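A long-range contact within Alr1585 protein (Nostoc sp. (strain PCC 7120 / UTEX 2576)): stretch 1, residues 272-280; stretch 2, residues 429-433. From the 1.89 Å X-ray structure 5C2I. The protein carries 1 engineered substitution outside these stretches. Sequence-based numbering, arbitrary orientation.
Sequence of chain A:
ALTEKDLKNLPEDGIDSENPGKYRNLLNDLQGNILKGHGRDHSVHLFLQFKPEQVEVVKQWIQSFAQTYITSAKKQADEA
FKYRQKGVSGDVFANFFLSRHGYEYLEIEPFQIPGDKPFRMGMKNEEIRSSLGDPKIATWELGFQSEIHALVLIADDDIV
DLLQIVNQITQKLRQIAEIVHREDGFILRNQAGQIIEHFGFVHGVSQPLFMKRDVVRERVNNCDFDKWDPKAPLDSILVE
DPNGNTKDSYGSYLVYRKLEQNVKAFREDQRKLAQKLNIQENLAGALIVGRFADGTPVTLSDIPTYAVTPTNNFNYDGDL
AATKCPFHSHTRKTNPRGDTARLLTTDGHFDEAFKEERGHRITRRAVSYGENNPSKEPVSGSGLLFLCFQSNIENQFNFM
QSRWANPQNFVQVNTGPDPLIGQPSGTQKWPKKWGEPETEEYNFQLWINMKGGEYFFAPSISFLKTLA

Stretch 1 (272-280) KLAQKLNIQ
Stretch 2, residues 429-433: KWPKK

The most unusual feature of this contact is that no direct hydrogen bond crosses it: the polar link is a single water set between two backbone carbonyls that cannot bond to each other. Leu 277 O and Lys 432 O lie 4.2 Å apart, both acceptors, and water 1 lies 3.1 Å from Leu 277 O and 2.7 Å from Lys 432 O and can donate to either; it has more acceptors in reach than protons, so it need not serve both at once. Here the backbones come closest, Leu 277 CA standing 5.7 Å from Lys 432 CA.

The side-chain packing around Trp 430 is apolar. Stretch 1 enters as a helix already under way, with phi/psi near -62/-43 from Lys 272 to Lys 276. Stretch 2 enters as the end of a strand, Lys 429 to Pro 431, with phi from -113 to -69° and psi of 123 to 133°. The axes approach to 10.4 Å, and their N-to-C directions differ by 62°. Leu 273 and Leu 277, one turn apart, both point toward the strand, and the bond from Leu 277 N to Leu 273 O (3.0 Å) holds them in this spacing. Lys 276 N bonds likewise to Lys 272 O at 2.9 Å.

Trp 430 (chi1 -51°, chi2 79°) points toward the helix and offers it a broad apolar surface. Leu 273, with chi1 t and chi2 p, lays a methyl over one face of the indole: CD2 is 3.8 Å from the centroid of the six-membered ring, 18° off its normal, a CH-pi contact, and 3.6 Å from Trp 430 CZ3. Leu 277, chi1 m and chi2 t, places CD1 3.7 Å from Trp 430 CB. Branched leucine suits both sites because its methyls can pack closely without asking for a polar partner, while Trp 430 NE1 is satisfied elsewhere in the structure.

Past Leu 277 (phi/psi -82/-7) the chain leaves helical geometry at Asn 278, whose positive phi (52/55) turns it aside; asparagine tolerates this conformation better than most residues. Ile 279 N then bonds to Ala 274 O at 3.0 Å. Extended at -129/170, with chi1 p and chi2 t, Ile 279 points toward stretch 2 and brings CG2 to 3.8 Å from Lys 432 O.

Pro 431 and Lys 432 point away from the helix. Lys 432 therefore meets stretch 1 through its backbone, at phi/psi -63/-42, while its side chain extends with chi1 m and the other chi angles t, its NZ bonded elsewhere in the structure.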

# COMPACT_ATOMS: atom_id res chain seq x y z
N LYS A 272 32.71 4.02 -9.38
CA LYS A 272 34.12 4.21 -9.64
C LYS A 272 34.37 5.34 -10.66
O LYS A 272 35.28 6.15 -10.50
CB LYS A 272 34.78 2.92 -10.07
CG LYS A 272 36.28 3.18 -10.26
CD LYS A 272 37.19 2.01 -10.07
CE LYS A 272 38.63 2.43 -10.28
NZ LYS A 272 39.55 1.27 -10.41
N LEU A 273 33.57 5.35 -11.71
CA LEU A 273 33.62 6.41 -12.71
C LEU A 273 33.40 7.76 -12.06
O LEU A 273 34.19 8.70 -12.28
CB LEU A 273 32.55 6.14 -13.79
CG LEU A 273 32.35 7.23 -14.85
CD1 LEU A 273 33.61 7.46 -15.67
CD2 LEU A 273 31.16 6.88 -15.72
N ALA A 274 32.39 7.84 -11.19
CA ALA A 274 32.09 9.08 -10.49
C ALA A 274 33.27 9.53 -9.62
O ALA A 274 33.63 10.71 -9.60
CB ALA A 274 30.84 8.89 -9.65
N GLN A 275 33.88 8.59 -8.93
CA GLN A 275 35.01 8.93 -8.05
C GLN A 275 36.20 9.40 -8.89
O GLN A 275 36.87 10.35 -8.51
CB GLN A 275 35.49 7.74 -7.23
CG GLN A 275 34.50 7.13 -6.27
CD GLN A 275 35.08 5.95 -5.50
OE1 GLN A 275 36.30 5.92 -5.19
NE2 GLN A 275 34.21 4.97 -5.17
N LYS A 276 36.46 8.73 -9.99
CA LYS A 276 37.59 9.09 -10.87
C LYS A 276 37.44 10.50 -11.44
O LYS A 276 38.39 11.32 -11.43
CB LYS A 276 37.78 8.03 -11.97
CG LYS A 276 38.46 6.79 -11.40
CD LYS A 276 39.87 7.09 -10.83
CE LYS A 276 40.90 7.39 -11.90
NZ LYS A 276 42.32 7.43 -11.41
N LEU A 277 36.22 10.83 -11.88
CA LEU A 277 35.93 12.15 -12.40
C LEU A 277 35.66 13.19 -11.32
O LEU A 277 35.48 14.38 -11.64
CB LEU A 277 34.74 12.10 -13.36
CG LEU A 277 34.91 11.19 -14.57
CD1 LEU A 277 33.60 11.06 -15.31
CD2 LEU A 277 36.01 11.73 -15.48
N ASN A 278 35.56 12.76 -10.07
CA ASN A 278 35.15 13.61 -8.99
C ASN A 278 33.83 14.33 -9.28
O ASN A 278 33.76 15.57 -9.20
CB ASN A 278 36.27 14.62 -8.67
CG ASN A 278 36.08 15.25 -7.34
OD1 ASN A 278 35.66 14.60 -6.39
ND2 ASN A 278 36.36 16.54 -7.26
N ILE A 279 32.79 13.55 -9.63
CA ILE A 279 31.44 14.05 -9.82
C ILE A 279 30.41 13.23 -9.01
O ILE A 279 30.73 12.18 -8.45
CB ILE A 279 31.03 14.00 -11.30
CG1 ILE A 279 31.03 12.55 -11.83
CG2 ILE A 279 31.95 14.89 -12.13
CD1 ILE A 279 30.64 12.41 -13.27
N GLN A 280 29.18 13.73 -8.95
CA GLN A 280 28.10 12.99 -8.30
C GLN A 280 27.82 11.69 -9.04
O GLN A 280 27.85 11.63 -10.26
CB GLN A 280 26.82 13.83 -8.27
CG GLN A 280 26.87 14.96 -7.25
CD GLN A 280 26.88 14.44 -5.83
OE1 GLN A 280 26.16 13.54 -5.45
NE2 GLN A 280 27.72 15.02 -5.05
N LYS A 429 35.65 8.79 -23.58
CA LYS A 429 36.19 10.04 -23.04
C LYS A 429 35.07 10.78 -22.35
O LYS A 429 34.05 11.06 -22.96
CB LYS A 429 36.74 10.89 -24.18
CG LYS A 429 37.96 10.25 -24.84
CD LYS A 429 38.61 11.16 -25.87
CE LYS A 429 37.80 11.22 -27.13
NZ LYS A 429 38.67 11.69 -28.24
N TRP A 430 35.26 11.09 -21.08
CA TRP A 430 34.23 11.65 -20.21
C TRP A 430 34.59 13.08 -19.84
O TRP A 430 35.74 13.34 -19.45
CB TRP A 430 34.11 10.78 -18.96
CG TRP A 430 33.95 9.32 -19.30
CD1 TRP A 430 34.93 8.46 -19.67
CD2 TRP A 430 32.73 8.57 -19.32
NE1 TRP A 430 34.41 7.20 -19.89
CE2 TRP A 430 33.06 7.25 -19.70
CE3 TRP A 430 31.39 8.87 -19.03
CZ2 TRP A 430 32.10 6.24 -19.82
CZ3 TRP A 430 30.45 7.89 -19.14
CH2 TRP A 430 30.80 6.58 -19.52
N PRO A 431 33.63 14.01 -19.96
CA PRO A 431 33.93 15.38 -19.57
C PRO A 431 34.11 15.49 -18.06
O PRO A 431 33.30 15.00 -17.31
CB PRO A 431 32.70 16.18 -20.06
CG PRO A 431 32.05 15.29 -21.11
CD PRO A 431 32.28 13.90 -20.55
N LYS A 432 35.22 16.09 -17.62
CA LYS A 432 35.43 16.31 -16.21
C LYS A 432 34.39 17.25 -15.62
O LYS A 432 33.93 17.06 -14.49
CB LYS A 432 36.84 16.89 -15.96
CG LYS A 432 37.96 15.95 -16.35
CD LYS A 432 39.31 16.55 -15.96
CE LYS A 432 40.41 15.67 -16.50
NZ LYS A 432 41.75 16.11 -16.06
N LYS A 433 34.06 18.31 -16.36
CA LYS A 433 33.11 19.32 -15.91
C LYS A 433 32.10 19.47 -17.03
O LYS A 433 32.46 19.78 -18.14
CB LYS A 433 33.81 20.67 -15.65
CG LYS A 433 34.78 20.61 -14.47
CD LYS A 433 33.96 20.67 -13.15
CE LYS A 433 33.84 22.09 -12.62
NZ LYS A 433 33.02 22.14 -11.37
O HOH W 1 34.53 17.32 -11.85